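Local coordinates for protein glycerol-3-phosphate dehydrogenase [NAD(+)] (Dunaliella salina, PDB 6IUY) that probably interconverts dihydroxyacetone phosphate and glycerol 3-phosphate with NAD, and carries a second, phosphatase-like domain that enables direct conversion of dihydroxyacetone phosphate to glycerol, at residues Gly220-Gln232 with Val236-Leu250. Numbering follows the deposited sequence.
Sequences GADAFICFGGVMQ and VASQADWFVRSYDEL
Phe227 points its CG away from its own backbone N (chi1 180°) while Tyr247 keeps CG beside its N (chi1 -86°), and the two rings meet in an offset stack, centroids 4.0 Å apart and planes only 8° from parallel. Gly229 N lies over the other face of Phe227, and the Tyr247 hydroxyl is hydrogen-bonded to Thr45 O, in what appears to be the HAD-type motif that includes the magnesium ligands Asp41 and Asp43. Replacing Tyr247 with alanine would probably leave Phe227 without its stacking partner, free to tilt, and cost Thr45 O its phenol partner. Strands 223-227 and 242-244 pair in parallel: Cys226 N gives to Trp242 O, Cys226 O takes Val244 N at 3.0 Å, and Gly228 N reaches Val244 O. At the start of the pairing Asp241 grips Phe224 twice: its OD2 accepts from Phe224 N (3.0 Å) through the anti lone pair, while its own N donates to Phe224 O. On one face of the sheet Ile225 CD1 touches Trp242 CE3 and Leu250 CD2, both at 3.5 Å; on the other, Cys226 SG sits at the edge of the Phe243 ring. In this right-handed beta-alpha-beta unit at the border of the HAD-like sheet, apolar packing joins Ile225, Trp242, Val244 and Leu250, while Tyr247, held by stacking and by Thr45 O, ties the sheet edge to the loop beside the magnesium ligands.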
ATOM      1  N   GLY A 220      -2.016 -42.643  -4.582  1.00 60.08           N
ATOM      2  CA  GLY A 220      -1.691 -43.064  -3.224  1.00 59.27           C
ATOM      3  C   GLY A 220      -0.336 -42.551  -2.751  1.00 56.79           C
ATOM      4  O   GLY A 220       0.197 -41.584  -3.300  1.00 56.92           O
ATOM      5  N   ALA A 221       0.226 -43.190  -1.731  1.00 52.78           N
ATOM      6  CA  ALA A 221       1.526 -42.771  -1.212  1.00 55.87           C
ATOM      7  C   ALA A 221       2.606 -42.901  -2.288  1.00 61.41           C
ATOM      8  O   ALA A 221       2.515 -43.755  -3.178  1.00 58.31           O
ATOM      9  CB  ALA A 221       1.905 -43.583   0.022  1.00 54.42           C
ATOM     10  N   ASP A 222       3.624 -42.046  -2.202  1.00 61.12           N
ATOM     11  CA  ASP A 222       4.699 -42.050  -3.185  1.00 57.31           C
ATOM     12  C   ASP A 222       5.763 -43.036  -2.757  1.00 61.05           C
ATOM     13  O   ASP A 222       6.552 -43.506  -3.569  1.00 59.16           O
ATOM     14  CB  ASP A 222       5.274 -40.648  -3.362  1.00 56.47           C
ATOM     15  CG  ASP A 222       4.270 -39.693  -3.988  1.00 59.78           C
ATOM     16  OD1 ASP A 222       3.976 -39.858  -5.190  1.00 63.58           O
ATOM     17  OD2 ASP A 222       3.757 -38.796  -3.282  1.00 59.05           O
ATOM     18  N   ALA A 223       5.753 -43.378  -1.476  1.00 60.31           N
ATOM     19  CA  ALA A 223       6.659 -44.394  -0.977  1.00 57.36           C
ATOM     20  C   ALA A 223       6.128 -45.018   0.311  1.00 55.87           C
ATOM     21  O   ALA A 223       5.493 -44.355   1.128  1.00 53.72           O
ATOM     22  CB  ALA A 223       8.044 -43.804  -0.757  1.00 58.31           C
ATOM     23  N   PHE A 224       6.382 -46.312   0.469  1.00 56.61           N
ATOM     24  CA  PHE A 224       6.023 -47.020   1.681  1.00 57.98           C
ATOM     25  C   PHE A 224       7.296 -47.429   2.402  1.00 57.68           C
ATOM     26  O   PHE A 224       8.155 -48.090   1.835  1.00 56.08           O
ATOM     27  CB  PHE A 224       5.139 -48.235   1.358  1.00 59.53           C
ATOM     28  CG  PHE A 224       4.980 -49.204   2.492  1.00 57.94           C
ATOM     29  CD1 PHE A 224       4.696 -48.765   3.769  1.00 59.20           C
ATOM     30  CD2 PHE A 224       5.095 -50.567   2.271  1.00 61.17           C
ATOM     31  CE1 PHE A 224       4.548 -49.673   4.820  1.00 61.92           C
ATOM     32  CE2 PHE A 224       4.945 -51.477   3.312  1.00 59.66           C
ATOM     33  CZ  PHE A 224       4.672 -51.033   4.583  1.00 56.96           C
ATOM     34  N   ILE A 225       7.419 -46.974   3.643  1.00 58.03           N
ATOM     35  CA  ILE A 225       8.484 -47.389   4.535  1.00 57.54           C
ATOM     36  C   ILE A 225       7.881 -48.355   5.531  1.00 59.77           C
ATOM     37  O   ILE A 225       6.938 -48.001   6.259  1.00 55.61           O
ATOM     38  CB  ILE A 225       9.123 -46.196   5.285  1.00 57.61           C
ATOM     39  CG1 ILE A 225       9.877 -45.283   4.311  1.00 58.44           C
ATOM     40  CG2 ILE A 225      10.030 -46.691   6.407  1.00 54.69           C
ATOM     41  CD1 ILE A 225      10.337 -43.983   4.919  1.00 56.03           C
ATOM     42  N   CYS A 226       8.394 -49.581   5.551  1.00 60.59           N
ATOM     43  CA  CYS A 226       7.855 -50.579   6.466  1.00 58.00           C
ATOM     44  C   CYS A 226       8.621 -50.556   7.771  1.00 55.64           C
ATOM     45  O   CYS A 226       9.849 -50.678   7.787  1.00 63.26           O
ATOM     46  CB  CYS A 226       7.896 -51.977   5.847  1.00 65.90           C
ATOM     47  SG  CYS A 226       7.505 -53.299   7.038  1.00 64.46           S
ATOM     48  N   PHE A 227       7.892 -50.394   8.864  1.00 58.94           N
ATOM     49  CA  PHE A 227       8.490 -50.393  10.191  1.00 63.11           C
ATOM     50  C   PHE A 227       8.266 -51.717  10.920  1.00 64.51           C
ATOM     51  O   PHE A 227       7.180 -51.981  11.445  1.00 66.27           O
ATOM     52  CB  PHE A 227       7.927 -49.246  11.018  1.00 59.76           C
ATOM     53  CG  PHE A 227       8.483 -49.172  12.401  1.00 59.70           C
ATOM     54  CD1 PHE A 227       9.696 -48.540  12.642  1.00 60.20           C
ATOM     55  CD2 PHE A 227       7.787 -49.716  13.465  1.00 61.64           C
ATOM     56  CE1 PHE A 227      10.196 -48.463  13.922  1.00 63.50           C
ATOM     57  CE2 PHE A 227       8.279 -49.643  14.744  1.00 59.23           C
ATOM     58  CZ  PHE A 227       9.480 -49.023  14.981  1.00 63.63           C
ATOM     59  N   GLY A 228       9.309 -52.538  10.956  1.00 70.32           N
ATOM     60  CA  GLY A 228       9.256 -53.835  11.609  1.00 73.58           C
ATOM     61  C   GLY A 228       9.901 -53.827  12.982  1.00 73.25           C
ATOM     62  O   GLY A 228      10.427 -54.842  13.433  1.00 76.56           O
ATOM     63  N   GLY A 229       9.865 -52.675  13.646  1.00 67.69           N
ATOM     64  CA  GLY A 229      10.417 -52.560  14.981  1.00 66.92           C
ATOM     65  C   GLY A 229       9.657 -53.415  15.972  1.00 69.66           C
ATOM     66  O   GLY A 229      10.244 -53.969  16.899  1.00 71.55           O
ATOM     67  N   VAL A 230       8.345 -53.522  15.775  1.00 74.85           N
ATOM     68  CA  VAL A 230       7.493 -54.322  16.659  1.00 77.16           C
ATOM     69  C   VAL A 230       7.200 -55.702  16.062  1.00 75.48           C
ATOM     70  O   VAL A 230       7.564 -56.721  16.638  1.00 78.17           O
ATOM     71  CB  VAL A 230       6.159 -53.599  16.963  1.00 71.53           C
ATOM     72  CG1 VAL A 230       5.095 -54.593  17.388  1.00 73.82           C
ATOM     73  CG2 VAL A 230       6.361 -52.532  18.031  1.00 67.58           C
ATOM     74  N   MET A 231       6.535 -55.723  14.912  1.00 76.55           N
ATOM     75  CA  MET A 231       6.310 -56.963  14.174  1.00 77.35           C
ATOM     76  C   MET A 231       6.902 -56.831  12.771  1.00 78.79           C
ATOM     77  O   MET A 231       6.672 -55.835  12.082  1.00 76.32           O
ATOM     78  CB  MET A 231       4.816 -57.297  14.103  1.00 70.48           C
ATOM     79  N   GLN A 232       7.660 -57.838  12.348  1.00 83.57           N
ATOM     80  CA  GLN A 232       8.403 -57.762  11.092  1.00 83.10           C
ATOM     81  C   GLN A 232       7.500 -57.951   9.881  1.00 88.07           C
ATOM     82  O   GLN A 232       7.293 -57.009   9.108  1.00 91.00           O
ATOM     83  CB  GLN A 232       9.536 -58.791  11.077  1.00 84.34           C
ATOM     84  CG  GLN A 232      10.499 -58.634  12.260  1.00 87.58           C
ATOM     85  CD  GLN A 232      11.934 -58.341  11.835  1.00 88.67           C
ATOM     86  OE1 GLN A 232      12.324 -58.614  10.695  1.00 87.42           O
ATOM     87  NE2 GLN A 232      12.728 -57.781  12.754  1.00 85.67           N
ATOM     88  N   VAL A 236       5.142 -58.325   3.818  1.00 76.47           N
ATOM     89  CA  VAL A 236       4.892 -56.905   3.599  1.00 77.60           C
ATOM     90  C   VAL A 236       6.199 -56.114   3.536  1.00 77.18           C
ATOM     91  O   VAL A 236       6.304 -55.137   2.790  1.00 76.04           O
ATOM     92  CB  VAL A 236       3.985 -56.317   4.690  1.00 77.75           C
ATOM     93  CG1 VAL A 236       4.263 -56.972   6.028  1.00 79.82           C
ATOM     94  CG2 VAL A 236       4.156 -54.808   4.768  1.00 73.55           C
ATOM     95  N   ALA A 237       7.195 -56.547   4.304  1.00 75.09           N
ATOM     96  CA  ALA A 237       8.510 -55.917   4.282  1.00 70.46           C
ATOM     97  C   ALA A 237       9.153 -55.989   2.895  1.00 79.72           C
ATOM     98  O   ALA A 237       9.912 -55.092   2.505  1.00 73.23           O
ATOM     99  CB  ALA A 237       9.413 -56.558   5.305  1.00 67.58           C
ATOM    100  N   SER A 238       8.832 -57.052   2.157  1.00 79.39           N
ATOM    101  CA  SER A 238       9.479 -57.371   0.881  1.00 75.19           C
ATOM    102  C   SER A 238       9.153 -56.386  -0.231  1.00 75.15           C
ATOM    103  O   SER A 238      10.024 -56.037  -1.024  1.00 69.92           O
ATOM    104  CB  SER A 238       9.090 -58.778   0.428  1.00 73.08           C
ATOM    105  OG  SER A 238       9.117 -59.680   1.516  1.00 78.22           O
ATOM    106  N   GLN A 239       7.897 -55.955  -0.305  1.00 78.02           N
ATOM    107  CA  GLN A 239       7.498 -54.985  -1.321  1.00 77.81           C
ATOM    108  C   GLN A 239       7.637 -53.537  -0.817  1.00 74.69           C
ATOM    109  O   GLN A 239       7.319 -52.590  -1.532  1.00 71.87           O
ATOM    110  CB  GLN A 239       6.064 -55.260  -1.786  1.00 77.84           C
ATOM    111  CG  GLN A 239       5.893 -56.584  -2.532  1.00 79.22           C
ATOM    112  CD  GLN A 239       4.501 -56.750  -3.140  1.00 84.94           C
ATOM    113  OE1 GLN A 239       3.598 -57.320  -2.516  1.00 80.06           O
ATOM    114  NE2 GLN A 239       4.328 -56.262  -4.368  1.00 80.65           N
ATOM    115  N   ALA A 240       8.129 -53.373   0.408  1.00 71.82           N
ATOM    116  CA  ALA A 240       8.334 -52.043   0.972  1.00 67.59           C
ATOM    117  C   ALA A 240       9.466 -51.310   0.265  1.00 71.44           C
ATOM    118  O   ALA A 240      10.420 -51.927  -0.221  1.00 71.60           O
ATOM    119  CB  ALA A 240       8.621 -52.134   2.462  1.00 65.50           C
ATOM    120  N   ASP A 241       9.359 -49.986   0.224  1.00 65.96           N
ATOM    121  CA  ASP A 241      10.367 -49.142  -0.403  1.00 62.71           C
ATOM    122  C   ASP A 241      11.578 -48.965   0.495  1.00 60.60           C
ATOM    123  O   ASP A 241      12.628 -48.484   0.063  1.00 62.12           O
ATOM    124  CB  ASP A 241       9.775 -47.775  -0.744  1.00 65.79           C
ATOM    125  CG  ASP A 241       8.958 -47.795  -2.008  1.00 63.73           C
ATOM    126  OD1 ASP A 241       9.416 -48.413  -2.991  1.00 64.16           O
ATOM    127  OD2 ASP A 241       7.866 -47.188  -2.023  1.00 64.03           O
ATOM    128  N   TRP A 242      11.429 -49.356   1.751  1.00 60.99           N
ATOM    129  CA  TRP A 242      12.475 -49.139   2.733  1.00 61.93           C
ATOM    130  C   TRP A 242      12.044 -49.841   4.015  1.00 63.53           C
ATOM    131  O   TRP A 242      10.952 -49.602   4.516  1.00 61.53           O
ATOM    132  CB  TRP A 242      12.698 -47.631   2.940  1.00 61.78           C
ATOM    133  CG  TRP A 242      13.800 -47.249   3.877  1.00 64.38           C
ATOM    134  CD1 TRP A 242      14.660 -48.085   4.522  1.00 70.94           C
ATOM    135  CD2 TRP A 242      14.164 -45.917   4.275  1.00 66.65           C
ATOM    136  NE1 TRP A 242      15.536 -47.360   5.299  1.00 70.39           N
ATOM    137  CE2 TRP A 242      15.251 -46.029   5.166  1.00 69.35           C
ATOM    138  CE3 TRP A 242      13.676 -44.645   3.965  1.00 60.88           C
ATOM    139  CZ2 TRP A 242      15.858 -44.917   5.748  1.00 69.69           C
ATOM    140  CZ3 TRP A 242      14.273 -43.548   4.547  1.00 59.93           C
ATOM    141  CH2 TRP A 242      15.357 -43.689   5.424  1.00 64.65           C
ATOM    142  N   PHE A 243      12.884 -50.736   4.525  1.00 67.95           N
ATOM    143  CA  PHE A 243      12.561 -51.459   5.751  1.00 66.77           C
ATOM    144  C   PHE A 243      13.444 -50.978   6.888  1.00 65.22           C
ATOM    145  O   PHE A 243      14.666 -50.933   6.753  1.00 70.98           O
ATOM    146  CB  PHE A 243      12.723 -52.977   5.559  1.00 64.12           C
ATOM    147  CG  PHE A 243      12.568 -53.761   6.830  1.00 66.04           C
ATOM    148  CD1 PHE A 243      11.316 -53.967   7.384  1.00 68.22           C
ATOM    149  CD2 PHE A 243      13.674 -54.281   7.480  1.00 69.94           C
ATOM    150  CE1 PHE A 243      11.167 -54.677   8.563  1.00 70.74           C
ATOM    151  CE2 PHE A 243      13.531 -54.997   8.655  1.00 74.68           C
ATOM    152  CZ  PHE A 243      12.277 -55.195   9.199  1.00 73.82           C
ATOM    153  N   VAL A 244      12.826 -50.616   8.008  1.00 61.14           N
ATOM    154  CA  VAL A 244      13.585 -50.114   9.143  1.00 62.21           C
ATOM    155  C   VAL A 244      13.160 -50.783  10.437  1.00 63.69           C
ATOM    156  O   VAL A 244      12.020 -51.236  10.572  1.00 63.77           O
ATOM    157  CB  VAL A 244      13.446 -48.571   9.294  1.00 68.17           C
ATOM    158  CG1 VAL A 244      12.948 -47.942   7.996  1.00 63.70           C
ATOM    159  CG2 VAL A 244      12.531 -48.217  10.453  1.00 60.43           C
ATOM    160  N   ARG A 245      14.089 -50.844  11.387  1.00 64.55           N
ATOM    161  CA  ARG A 245      13.851 -51.499  12.670  1.00 69.28           C
ATOM    162  C   ARG A 245      13.782 -50.478  13.799  1.00 66.80           C
ATOM    163  O   ARG A 245      13.061 -50.664  14.783  1.00 70.32           O
ATOM    164  CB  ARG A 245      14.942 -52.535  12.955  1.00 71.53           C
ATOM    165  CG  ARG A 245      14.833 -53.793  12.109  1.00 73.31           C
ATOM    166  CD  ARG A 245      15.825 -54.856  12.554  1.00 80.87           C
ATOM    167  NE  ARG A 245      15.539 -56.159  11.952  1.00 88.92           N
ATOM    168  CZ  ARG A 245      15.982 -56.552  10.757  1.00 90.91           C
ATOM    169  NH1 ARG A 245      16.736 -55.734  10.024  1.00 91.36           N
ATOM    170  NH2 ARG A 245      15.667 -57.758  10.292  1.00 85.96           N
ATOM    171  N   SER A 246      14.534 -49.395  13.642  1.00 67.16           N
ATOM    172  CA  SER A 246      14.512 -48.296  14.598  1.00 65.34           C
ATOM    173  C   SER A 246      14.064 -46.987  13.937  1.00 65.27           C
ATOM    174  O   SER A 246      14.249 -46.787  12.725  1.00 61.97           O
ATOM    175  CB  SER A 246      15.892 -48.119  15.230  1.00 65.45           C
ATOM    176  OG  SER A 246      15.864 -47.123  16.237  1.00 68.88           O
ATOM    177  N   TYR A 247      13.477 -46.093  14.729  1.00 60.64           N
ATOM    178  CA  TYR A 247      13.071 -44.802  14.196  1.00 61.65           C
ATOM    179  C   TYR A 247      14.256 -43.855  14.074  1.00 63.13           C
ATOM    180  O   TYR A 247      14.192 -42.883  13.323  1.00 61.47           O
ATOM    181  CB  TYR A 247      11.957 -44.178  15.047  1.00 62.33           C
ATOM    182  CG  TYR A 247      10.598 -44.671  14.622  1.00 57.81           C
ATOM    183  CD1 TYR A 247      10.262 -44.741  13.278  1.00 56.14           C
ATOM    184  CD2 TYR A 247       9.674 -45.115  15.551  1.00 59.99           C
ATOM    185  CE1 TYR A 247       9.034 -45.206  12.874  1.00 59.65           C
ATOM    186  CE2 TYR A 247       8.445 -45.584  15.158  1.00 58.49           C
ATOM    187  CZ  TYR A 247       8.129 -45.631  13.819  1.00 61.11           C
ATOM    188  OH  TYR A 247       6.903 -46.107  13.425  1.00 61.24           O
ATOM    189  N   ASP A 248      15.349 -44.139  14.781  1.00 62.89           N
ATOM    190  CA  ASP A 248      16.527 -43.295  14.630  1.00 63.33           C
ATOM    191  C   ASP A 248      17.200 -43.622  13.295  1.00 65.00           C
ATOM    192  O   ASP A 248      18.157 -42.970  12.890  1.00 69.58           O
ATOM    193  CB  ASP A 248      17.498 -43.433  15.823  1.00 69.67           C
ATOM    194  CG  ASP A 248      17.989 -44.866  16.056  1.00 77.01           C
ATOM    195  OD1 ASP A 248      18.190 -45.620  15.074  1.00 72.78           O
ATOM    196  OD2 ASP A 248      18.190 -45.230  17.240  1.00 77.80           O
ATOM    197  N   GLU A 249      16.672 -44.616  12.592  1.00 63.16           N
ATOM    198  CA  GLU A 249      17.107 -44.889  11.224  1.00 62.54           C
ATOM    199  C   GLU A 249      16.471 -43.866  10.281  1.00 61.76           C
ATOM    200  O   GLU A 249      17.111 -43.368   9.353  1.00 59.45           O
ATOM    201  CB  GLU A 249      16.727 -46.316  10.824  1.00 66.71           C
ATOM    202  CG  GLU A 249      17.388 -46.870   9.566  1.00 70.23           C
ATOM    203  CD  GLU A 249      17.177 -48.383   9.436  1.00 75.87           C
ATOM    204  OE1 GLU A 249      17.315 -48.922   8.308  1.00 76.65           O
ATOM    205  OE2 GLU A 249      16.866 -49.026  10.473  1.00 71.40           O
ATOM    206  N   LEU A 250      15.203 -43.550  10.531  1.00 55.37           N
ATOM    207  CA  LEU A 250      14.494 -42.545   9.745  1.00 57.70           C
ATOM    208  C   LEU A 250      14.952 -41.134  10.112  1.00 56.04           C
ATOM    209  O   LEU A 250      15.209 -40.310   9.240  1.00 55.89           O
ATOM    210  CB  LEU A 250      12.984 -42.672   9.948  1.00 59.70           C
ATOM    211  CG  LEU A 250      12.298 -43.828   9.231  1.00 57.48           C
ATOM    212  CD1 LEU A 250      10.842 -43.925   9.692  1.00 51.31           C
ATOM    213  CD2 LEU A 250      12.402 -43.630   7.725  1.00 57.26           C
TER